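432aa long hypothetical deoxyribodipyrimidine photolyase (Sulfolobus tokodaii, PDB 2E0I) probably repairs UV-damaged DNA by splitting cyclobutane pyrimidine dimers with light, carrying two FAD molecules, one a likely light-harvesting antenna. Local coordinates at residues Gly77-Val82 / Glu108-Val113; Ile272-Asn277 / Asp326-Glu331; Glu383-Leu388 / Pro405-Pro410. One frame throughout, in Å; residues are numbered along the deposited sequence.

Interaction 1 (Gly77-Val82 / Glu108-Val113)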
loop_
_atom_site.group_PDB
_atom_site.type_symbol
_atom_site.label_atom_id
_atom_site.label_comp_id
_atom_site.label_asym_id
_atom_site.label_seq_id
_atom_site.Cartn_x
_atom_site.Cartn_y
_atom_site.Cartn_z
ATOM N N GLY A 77 13.494 16.335 -9.273
ATOM C CA GLY A 77 12.660 16.879 -10.333
ATOM C C GLY A 77 11.688 15.859 -10.896
ATOM O O GLY A 77 11.606 14.733 -10.413
ATOM N N GLU A 78 10.930 16.247 -11.915
ATOM C CA GLU A 78 9.997 15.321 -12.538
ATOM C C GLU A 78 10.803 14.341 -13.384
ATOM O O GLU A 78 11.624 14.746 -14.200
ATOM C CB GLU A 78 8.991 16.087 -13.404
ATOM C CG GLU A 78 8.138 17.086 -12.614
ATOM C CD GLU A 78 7.077 17.770 -13.462
ATOM O OE1 GLU A 78 6.487 18.762 -12.978
ATOM O OE2 GLU A 78 6.827 17.319 -14.606
ATOM N N ALA A 79 10.571 13.050 -13.175
ATOM C CA ALA A 79 11.285 12.003 -13.895
ATOM C C ALA A 79 11.631 12.324 -15.351
ATOM O O ALA A 79 12.806 12.320 -15.721
ATOM C CB ALA A 79 10.492 10.718 -13.832
ATOM N N GLU A 80 10.618 12.585 -16.175
ATOM C CA GLU A 80 10.859 12.889 -17.584
ATOM C C GLU A 80 11.833 14.058 -17.786
ATOM O O GLU A 80 12.742 13.973 -18.618
ATOM C CB GLU A 80 9.532 13.170 -18.324
ATOM C CG GLU A 80 8.558 14.102 -17.607
ATOM C CD GLU A 80 7.653 13.353 -16.650
ATOM O OE1 GLU A 80 8.179 12.563 -15.832
ATOM O OE2 GLU A 80 6.416 13.552 -16.718
ATOM N N LYS A 81 11.653 15.138 -17.032
ATOM C CA LYS A 81 12.541 16.286 -17.152
ATOM C C LYS A 81 13.961 15.978 -16.675
ATOM O O LYS A 81 14.922 16.485 -17.239
ATOM C CB LYS A 81 11.969 17.476 -16.385
ATOM C CG LYS A 81 10.686 17.991 -16.991
ATOM C CD LYS A 81 10.055 19.078 -16.155
ATOM C CE LYS A 81 8.702 19.433 -16.749
ATOM N NZ LYS A 81 7.777 20.058 -15.756
ATOM N N VAL A 82 14.094 15.148 -15.645
ATOM C CA VAL A 82 15.410 14.792 -15.136
ATOM C C VAL A 82 16.202 14.030 -16.178
ATOM O O VAL A 82 17.346 14.375 -16.461
ATOM C CB VAL A 82 15.311 13.931 -13.882
ATOM C CG1 VAL A 82 16.689 13.381 -13.514
ATOM C CG2 VAL A 82 14.742 14.756 -12.751
ATOM N N GLU A 108 5.763 6.975 -20.490
ATOM C CA GLU A 108 5.576 7.350 -21.882
ATOM C C GLU A 108 6.442 8.573 -22.170
ATOM O O GLU A 108 7.117 8.646 -23.201
ATOM C CB GLU A 108 4.116 7.686 -22.162
ATOM C CG GLU A 108 3.183 6.543 -21.877
ATOM C CD GLU A 108 1.766 6.839 -22.315
ATOM O OE1 GLU A 108 1.310 7.987 -22.094
ATOM O OE2 GLU A 108 1.105 5.924 -22.867
ATOM N N LYS A 109 6.426 9.531 -21.250
ATOM C CA LYS A 109 7.217 10.719 -21.449
ATOM C C LYS A 109 8.689 10.372 -21.443
ATOM O O LYS A 109 9.449 10.908 -22.245
ATOM C CB LYS A 109 6.904 11.776 -20.386
ATOM C CG LYS A 109 5.444 12.214 -20.398
ATOM C CD LYS A 109 5.217 13.544 -19.691
ATOM C CE LYS A 109 3.771 13.683 -19.178
ATOM N NZ LYS A 109 3.511 12.852 -17.936
ATOM N N ILE A 110 9.114 9.476 -20.558
ATOM C CA ILE A 110 10.535 9.127 -20.542
ATOM C C ILE A 110 10.893 8.445 -21.863
ATOM O O ILE A 110 11.994 8.627 -22.391
ATOM C CB ILE A 110 10.905 8.188 -19.361
ATOM C CG1 ILE A 110 10.646 8.896 -18.029
ATOM C CG2 ILE A 110 12.380 7.803 -19.446
ATOM C CD1 ILE A 110 10.862 8.014 -16.806
ATOM N N ARG A 111 9.950 7.671 -22.401
ATOM C CA ARG A 111 10.180 6.981 -23.658
ATOM C C ARG A 111 10.371 7.994 -24.782
ATOM O O ARG A 111 11.316 7.890 -25.567
ATOM C CB ARG A 111 9.024 6.046 -23.983
ATOM C CG ARG A 111 9.274 5.242 -25.235
ATOM C CD ARG A 111 8.235 4.170 -25.424
ATOM N NE ARG A 111 8.354 3.105 -24.431
ATOM C CZ ARG A 111 9.403 2.289 -24.320
ATOM N NH1 ARG A 111 10.437 2.418 -25.146
ATOM N NH2 ARG A 111 9.415 1.336 -23.389
ATOM N N LYS A 112 9.482 8.976 -24.860
ATOM C CA LYS A 112 9.613 10.014 -25.875
ATOM C C LYS A 112 10.984 10.704 -25.786
ATOM O O LYS A 112 11.688 10.836 -26.780
ATOM C CB LYS A 112 8.510 11.049 -25.712
ATOM C CG LYS A 112 7.187 10.638 -26.322
ATOM C CD LYS A 112 6.227 11.830 -26.395
ATOM C CE LYS A 112 6.938 13.126 -26.870
ATOM N NZ LYS A 112 7.848 12.936 -28.059
ATOM N N VAL A 113 11.358 11.137 -24.592
ATOM C CA VAL A 113 12.635 11.793 -24.385
ATOM C C VAL A 113 13.790 10.879 -24.787
ATOM O O VAL A 113 14.832 11.348 -25.262
ATOM C CB VAL A 113 12.799 12.194 -22.907
ATOM C CG1 VAL A 113 14.187 12.782 -22.659
ATOM C CG2 VAL A 113 11.721 13.185 -22.539
#
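Two cationic groups grip Glu-80 OE2: Lys-109 from the partner helix and Arg-38 from outside both segments, each in a salt bridge. Lys-109 NZ stands 3.2 Å from Glu-80 OE2 and approaches nearly along the C-O axis. The glutamate chain bends at chi2 (-87°), which turns CD back toward the lysine, while Lys-109 bends at its far end (chi4 75°). The two side chains cross obliquely and also touch through their carbons: Lys-109 CB packs 3.6 Å from Glu-80 CB, and Lys-109 CD passes 3.2 Å from Glu-80 OE2. An alanine in place of Glu-80 removes the carboxylate, and Lys-109 and Arg-38 would probably lose their shared negative mate, leaving the lysine tail freer to swing. Beside this polar pair the contact turns apolar. Ile-110 sends CD1 to within 4.0 Å of Ala-79 CB, and its CG1 lies 4.0 Å from Glu-80 CA, so the isoleucine lies against the first turn of helix 79-86. Val-113, one turn further on, brings CG2 to 4.1 Å from Glu-80 O; it and Ile-110 also touch Val-83, extending the same apolar seam. The salt bridge borders this apolar strip, with the buried glutamate meeting a lysine that lies on the exposed side of the helix pair. The two helices follow strands 73-76 and 92-96 of a parallel sheet with strand order 3-2-1-4-5, and their packing against each other is that of successive beta-alpha-beta crossovers in the Rossmann-like N-terminal domain of photolyases.

Interaction 2 (Ile272-Asn277 / Asp326-Glu331)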
loop_
_atom_site.group_PDB
_atom_site.type_symbol
_atom_site.label_atom_id
_atom_site.label_comp_id
_atom_site.label_asym_id
_atom_site.label_seq_id
_atom_site.Cartn_x
_atom_site.Cartn_y
_atom_site.Cartn_z
ATOM N N ILE A 272 -24.630 7.720 -6.281
ATOM C CA ILE A 272 -24.996 7.661 -4.873
ATOM C C ILE A 272 -24.912 9.058 -4.274
ATOM O O ILE A 272 -23.974 9.797 -4.545
ATOM C CB ILE A 272 -24.059 6.725 -4.099
ATOM C CG1 ILE A 272 -24.268 5.291 -4.582
ATOM C CG2 ILE A 272 -24.307 6.851 -2.602
ATOM C CD1 ILE A 272 -23.404 4.272 -3.883
ATOM N N SER A 273 -25.906 9.425 -3.474
ATOM C CA SER A 273 -25.909 10.735 -2.846
ATOM C C SER A 273 -25.330 10.615 -1.454
ATOM O O SER A 273 -26.061 10.526 -0.465
ATOM C CB SER A 273 -27.325 11.290 -2.768
ATOM O OG SER A 273 -27.851 11.468 -4.068
ATOM N N TRP A 274 -24.004 10.604 -1.385
ATOM C CA TRP A 274 -23.316 10.497 -0.114
ATOM C C TRP A 274 -23.709 11.661 0.785
ATOM O O TRP A 274 -23.636 12.817 0.379
ATOM C CB TRP A 274 -21.803 10.503 -0.336
ATOM C CG TRP A 274 -21.336 9.452 -1.302
ATOM C CD1 TRP A 274 -21.013 9.628 -2.610
ATOM C CD2 TRP A 274 -21.185 8.054 -1.036
ATOM N NE1 TRP A 274 -20.671 8.430 -3.180
ATOM C CE2 TRP A 274 -20.770 7.446 -2.235
ATOM C CE3 TRP A 274 -21.362 7.258 0.102
ATOM C CZ2 TRP A 274 -20.529 6.076 -2.335
ATOM C CZ3 TRP A 274 -21.122 5.896 0.005
ATOM C CH2 TRP A 274 -20.709 5.319 -1.207
ATOM N N GLU A 275 -24.134 11.353 2.002
ATOM C CA GLU A 275 -24.526 12.382 2.946
ATOM C C GLU A 275 -23.333 13.283 3.275
ATOM O O GLU A 275 -23.504 14.450 3.613
ATOM C CB GLU A 275 -25.044 11.725 4.216
ATOM C CG GLU A 275 -25.535 12.689 5.274
ATOM C CD GLU A 275 -25.217 12.200 6.668
ATOM O OE1 GLU A 275 -24.022 12.206 7.023
ATOM O OE2 GLU A 275 -26.144 11.798 7.401
ATOM N N ASN A 276 -22.128 12.723 3.166
ATOM C CA ASN A 276 -20.866 13.422 3.448
ATOM C C ASN A 276 -20.885 14.459 4.557
ATOM O O ASN A 276 -20.398 15.571 4.370
ATOM C CB ASN A 276 -20.314 14.089 2.185
ATOM C CG ASN A 276 -19.744 13.094 1.201
ATOM O OD1 ASN A 276 -19.226 12.049 1.586
ATOM N ND2 ASN A 276 -19.816 13.425 -0.078
ATOM N N ASN A 277 -21.429 14.104 5.711
ATOM C CA ASN A 277 -21.472 15.045 6.820
ATOM C C ASN A 277 -20.068 15.285 7.382
ATOM O O ASN A 277 -19.576 14.507 8.196
ATOM C CB ASN A 277 -22.401 14.522 7.919
ATOM C CG ASN A 277 -22.272 15.307 9.199
ATOM O OD1 ASN A 277 -22.260 16.535 9.186
ATOM N ND2 ASN A 277 -22.172 14.606 10.315
ATOM N N ASP A 326 -18.605 9.339 1.338
ATOM C CA ASP A 326 -18.044 8.829 0.091
ATOM C C ASP A 326 -16.751 8.050 0.345
ATOM O O ASP A 326 -15.856 8.536 1.033
ATOM C CB ASP A 326 -17.790 10.008 -0.860
ATOM C CG ASP A 326 -17.432 9.570 -2.269
ATOM O OD1 ASP A 326 -17.371 10.447 -3.148
ATOM O OD2 ASP A 326 -17.209 8.364 -2.502
ATOM N N TRP A 327 -16.652 6.845 -0.211
ATOM C CA TRP A 327 -15.456 6.035 -0.022
ATOM C C TRP A 327 -14.175 6.712 -0.512
ATOM O O TRP A 327 -13.089 6.407 -0.026
ATOM C CB TRP A 327 -15.608 4.673 -0.701
ATOM C CG TRP A 327 -15.893 4.729 -2.160
ATOM C CD1 TRP A 327 -17.114 4.699 -2.750
ATOM C CD2 TRP A 327 -14.934 4.808 -3.223
ATOM N NE1 TRP A 327 -16.984 4.749 -4.119
ATOM C CE2 TRP A 327 -15.655 4.818 -4.436
ATOM C CE3 TRP A 327 -13.535 4.873 -3.268
ATOM C CZ2 TRP A 327 -15.025 4.888 -5.684
ATOM C CZ3 TRP A 327 -12.904 4.944 -4.507
ATOM C CH2 TRP A 327 -13.651 4.950 -5.698
ATOM N N ARG A 328 -14.295 7.626 -1.472
ATOM C CA ARG A 328 -13.132 8.342 -1.994
ATOM C C ARG A 328 -12.494 9.184 -0.897
ATOM O O ARG A 328 -11.286 9.376 -0.892
ATOM C CB ARG A 328 -13.523 9.247 -3.161
ATOM C CG ARG A 328 -13.965 8.508 -4.397
ATOM C CD ARG A 328 -14.405 9.481 -5.461
ATOM N NE ARG A 328 -15.231 8.845 -6.496
ATOM C CZ ARG A 328 -16.427 8.284 -6.294
ATOM N NH1 ARG A 328 -16.968 8.265 -5.080
ATOM N NH2 ARG A 328 -17.094 7.750 -7.314
ATOM N N TRP A 329 -13.306 9.693 0.024
ATOM C CA TRP A 329 -12.797 10.494 1.134
ATOM C C TRP A 329 -11.910 9.601 2.011
ATOM O O TRP A 329 -10.789 9.965 2.387
ATOM C CB TRP A 329 -13.961 11.032 1.974
ATOM C CG TRP A 329 -14.737 12.173 1.364
ATOM C CD1 TRP A 329 -15.004 12.379 0.038
ATOM C CD2 TRP A 329 -15.396 13.231 2.072
ATOM N NE1 TRP A 329 -15.788 13.500 -0.123
ATOM C CE2 TRP A 329 -16.044 14.042 1.109
ATOM C CE3 TRP A 329 -15.507 13.572 3.428
ATOM C CZ2 TRP A 329 -16.791 15.173 1.461
ATOM C CZ3 TRP A 329 -16.252 14.698 3.778
ATOM C CH2 TRP A 329 -16.882 15.483 2.796
ATOM N N GLY A 330 -12.435 8.424 2.336
ATOM C CA GLY A 330 -11.703 7.487 3.160
ATOM C C GLY A 330 -10.460 7.006 2.449
ATOM O O GLY A 330 -9.412 6.864 3.060
ATOM N N GLU A 331 -10.584 6.747 1.153
ATOM C CA GLU A 331 -9.455 6.294 0.348
ATOM C C GLU A 331 -8.305 7.275 0.487
ATOM O O GLU A 331 -7.173 6.876 0.755
ATOM C CB GLU A 331 -9.845 6.215 -1.125
ATOM C CG GLU A 331 -8.690 5.840 -2.034
ATOM C CD GLU A 331 -8.949 6.145 -3.507
ATOM O OE1 GLU A 331 -8.117 5.717 -4.349
ATOM O OE2 GLU A 331 -9.966 6.811 -3.821
#
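Asn-276 OD1 accepts the backbone N-H of Asp-326, the N-cap of helix 327-337, at 2.8 Å between Asn-276 OD1 and Asp-326 N. The bond is almost straight, 174° at the hydrogen, and lies in the plane of the amide carbonyl. That amide also lies nearly parallel to the indole of Trp-329, with Asn-276 OD1 3.8 Å above the centre of the ring, so one flat group serves as both acceptor and stacking surface. Trp-274 packs on the capping residue itself. Asp-326 CA sits over the face of its five-membered ring, 3.7 Å from the centroid, as a CH-pi contact. Asp-326 CG is anti to the backbone N (chi1 -170°), which leaves it 3.6 Å from Trp-274 NE1, and the carboxylate stacks on the indole with the planes only 3° apart. Trp-274 CZ2 also reaches Trp-327 CD1, at 3.7 Å.

A second shell fixes these groups. Ile-272 CG2 covers the opposite face of the Trp-274 ring, and Phe-281 meets Trp-329 edge-to-face. Asp-326 OD2 takes the capping N-H of Arg-328 at 3.2 Å from Arg-328 N, from above the carboxylate plane, and forms a salt bridge with Arg-328 NH1. Arg-328 is held in turn by Asp-270 and by the carbonyl of Gly-262. Further along the helix, Glu-331 hydrogen-bonds the adenine N6A of a bound FAD.

With the N-terminus of the helix and the edge of the Arg-328 guanidinium both close to it, the Asp-326 carboxylate is likely to stay ionised, although it is stacked flat on an indole.

Interaction 3 (Glu383-Leu388 / Pro405-Pro410)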
loop_
_atom_site.group_PDB
_atom_site.type_symbol
_atom_site.label_atom_id
_atom_site.label_comp_id
_atom_site.label_asym_id
_atom_site.label_seq_id
_atom_site.Cartn_x
_atom_site.Cartn_y
_atom_site.Cartn_z
ATOM N N GLU A 383 -5.424 -0.705 24.538
ATOM C CA GLU A 383 -4.090 -0.293 24.134
ATOM C C GLU A 383 -4.096 1.002 23.346
ATOM O O GLU A 383 -3.096 1.716 23.324
ATOM C CB GLU A 383 -3.433 -1.388 23.295
ATOM C CG GLU A 383 -1.976 -1.113 22.963
ATOM C CD GLU A 383 -1.096 -1.078 24.202
ATOM O OE1 GLU A 383 -1.033 -2.109 24.922
ATOM O OE2 GLU A 383 -0.470 -0.019 24.457
ATOM N N TRP A 384 -5.216 1.323 22.709
ATOM C CA TRP A 384 -5.258 2.533 21.912
ATOM C C TRP A 384 -6.272 3.599 22.302
ATOM O O TRP A 384 -6.128 4.763 21.915
ATOM C CB TRP A 384 -5.417 2.163 20.439
ATOM C CG TRP A 384 -4.275 1.326 19.933
ATOM C CD1 TRP A 384 -4.251 -0.032 19.786
ATOM C CD2 TRP A 384 -2.978 1.793 19.551
ATOM N NE1 TRP A 384 -3.020 -0.441 19.336
ATOM C CE2 TRP A 384 -2.217 0.659 19.185
ATOM C CE3 TRP A 384 -2.383 3.061 19.481
ATOM C CZ2 TRP A 384 -0.889 0.753 18.754
ATOM C CZ3 TRP A 384 -1.066 3.156 19.051
ATOM C CH2 TRP A 384 -0.332 2.008 18.692
ATOM N N VAL A 385 -7.294 3.227 23.060
ATOM C CA VAL A 385 -8.281 4.215 23.479
ATOM C C VAL A 385 -8.010 4.571 24.931
ATOM O O VAL A 385 -8.445 3.875 25.846
ATOM C CB VAL A 385 -9.712 3.684 23.345
ATOM C CG1 VAL A 385 -10.699 4.752 23.774
ATOM C CG2 VAL A 385 -9.972 3.267 21.917
ATOM N N GLU A 386 -7.285 5.664 25.123
ATOM C CA GLU A 386 -6.902 6.160 26.445
ATOM C C GLU A 386 -7.975 6.073 27.533
ATOM O O GLU A 386 -7.772 5.445 28.572
ATOM C CB GLU A 386 -6.445 7.614 26.321
ATOM C CG GLU A 386 -5.486 8.058 27.405
ATOM C CD GLU A 386 -4.163 7.295 27.358
ATOM O OE1 GLU A 386 -3.249 7.639 28.148
ATOM O OE2 GLU A 386 -4.038 6.353 26.536
ATOM N N GLU A 387 -9.107 6.721 27.291
ATOM C CA GLU A 387 -10.213 6.745 28.239
ATOM C C GLU A 387 -10.763 5.380 28.704
ATOM O O GLU A 387 -11.126 5.220 29.869
ATOM C CB GLU A 387 -11.347 7.612 27.668
ATOM C CG GLU A 387 -11.543 7.516 26.136
ATOM C CD GLU A 387 -10.685 8.507 25.323
ATOM O OE1 GLU A 387 -9.449 8.533 25.504
ATOM O OE2 GLU A 387 -11.251 9.253 24.488
ATOM N N LEU A 388 -10.820 4.394 27.819
ATOM C CA LEU A 388 -11.344 3.096 28.215
ATOM C C LEU A 388 -10.259 2.220 28.815
ATOM O O LEU A 388 -10.473 1.036 29.057
ATOM C CB LEU A 388 -11.949 2.386 27.010
ATOM C CG LEU A 388 -12.960 3.185 26.192
ATOM C CD1 LEU A 388 -13.593 2.272 25.162
ATOM C CD2 LEU A 388 -14.019 3.775 27.103
ATOM N N PRO A 405 -16.666 8.497 31.376
ATOM C CA PRO A 405 -16.129 9.854 31.253
ATOM C C PRO A 405 -15.068 10.009 30.177
ATOM O O PRO A 405 -14.191 9.158 30.030
ATOM C CB PRO A 405 -15.566 10.121 32.641
ATOM C CG PRO A 405 -15.065 8.768 33.040
ATOM C CD PRO A 405 -16.218 7.873 32.634
ATOM N N GLY A 406 -15.155 11.103 29.430
ATOM C CA GLY A 406 -14.174 11.369 28.394
ATOM C C GLY A 406 -14.324 10.591 27.105
ATOM O O GLY A 406 -13.621 10.860 26.135
ATOM N N TYR A 407 -15.229 9.622 27.077
ATOM C CA TYR A 407 -15.429 8.843 25.868
ATOM C C TYR A 407 -16.806 9.126 25.298
ATOM O O TYR A 407 -17.816 8.788 25.899
ATOM C CB TYR A 407 -15.283 7.352 26.158
ATOM C CG TYR A 407 -15.352 6.493 24.925
ATOM C CD1 TYR A 407 -14.382 6.583 23.934
ATOM C CD2 TYR A 407 -16.386 5.592 24.749
ATOM C CE1 TYR A 407 -14.442 5.790 22.799
ATOM C CE2 TYR A 407 -16.461 4.796 23.621
ATOM C CZ TYR A 407 -15.489 4.896 22.650
ATOM O OH TYR A 407 -15.579 4.098 21.534
ATOM N N PRO A 408 -16.858 9.747 24.116
ATOM C CA PRO A 408 -18.131 10.073 23.478
ATOM C C PRO A 408 -18.968 8.832 23.287
ATOM O O PRO A 408 -18.437 7.752 23.027
ATOM C CB PRO A 408 -17.702 10.670 22.149
ATOM C CG PRO A 408 -16.491 9.874 21.831
ATOM C CD PRO A 408 -15.755 9.886 23.152
ATOM N N SER A 409 -20.278 8.982 23.426
ATOM C CA SER A 409 -21.176 7.855 23.234
ATOM C C SER A 409 -21.403 7.751 21.732
ATOM O O SER A 409 -21.171 8.713 20.995
ATOM C CB SER A 409 -22.497 8.095 23.967
ATOM O OG SER A 409 -23.042 9.347 23.604
ATOM N N PRO A 410 -21.842 6.581 21.254
ATOM C CA PRO A 410 -22.081 6.402 19.820
ATOM C C PRO A 410 -22.637 7.644 19.127
ATOM O O PRO A 410 -23.651 8.185 19.545
ATOM C CB PRO A 410 -23.033 5.198 19.770
ATOM C CG PRO A 410 -23.475 4.991 21.217
ATOM C CD PRO A 410 -22.281 5.396 22.003
#
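Leu-388 and Tyr-407 join two connecting segments of the helical FAD-binding domain, the segment that follows helix 379-384 and the proline-rich loop leading to helix 414-427. Side chains make most of the contact.

The apolar contacts gather on the tyrosine ring. Both methyls of Leu-388 lie over one face: CD1 stands 4.0 Å above the plane, over the ring centre, and CD2 makes a CH-pi contact, 4.1 Å from the ring centroid and 27° off the normal. Tyr-407 has CG anti to the backbone N (chi1 -175°), and that places CG 3.7 Å from Leu-388 CD2. Val-385 adds CG1, 4.0 Å from Tyr-407 CE1, its side chain crossing the tyrosine at about a right angle. Glu-387 likewise crosses the tyrosine at about a right angle, its CG 3.7 Å from Tyr-407 CD1, and its carboxylate plane stands 77° from the ring plane. Ile-399 touches both Leu-388 and Tyr-407, extending the cluster beyond the pair of segments.

The polar ends look to other parts of the domain. The phenol OH of Tyr-407 hydrogen-bonds Asp-295 in helix 292-304. Glu-387 OE2 makes salt bridges with Arg-288 and Arg-299, so two guanidinium groups probably steady its negative charge.

Backbone atoms complete the account. At Gly-406 phi is positive, and the chain passes close to the glutamate without a side chain between. Glu-387 CB lies 4.0 Å from Pro-405 O. Glu-387 OE2 comes within 3.3 Å of Gly-406 O; both are acceptors and cannot bond each other, but Arg-288 NH2 serves both, as salt-bridge partner of Glu-387 OE2 and weak hydrogen-bond donor to Gly-406 O.

Overall arrangement
Set side by side, the three contacts illustrate how interface chemistry follows the elements being joined. Interaction 1 is mostly buried and pairs two helices of the alpha/beta domain; interactions 2 and 3 are partly buried and involve loops of the helical FAD-binding domain. Interaction 1 combines apolar packing with a salt bridge across the segments, interaction 2 relies on a backbone-to-amide bond and flat stacked groups at a helix start, and interaction 3 is apolar across the segments, its charges answered from elsewhere. No elements are shared. Centres of interactions 2 and 3 are about 26 Å apart, whereas those of interactions 1 and 3, on opposite sides of the chain's centre, are about 50 Å apart.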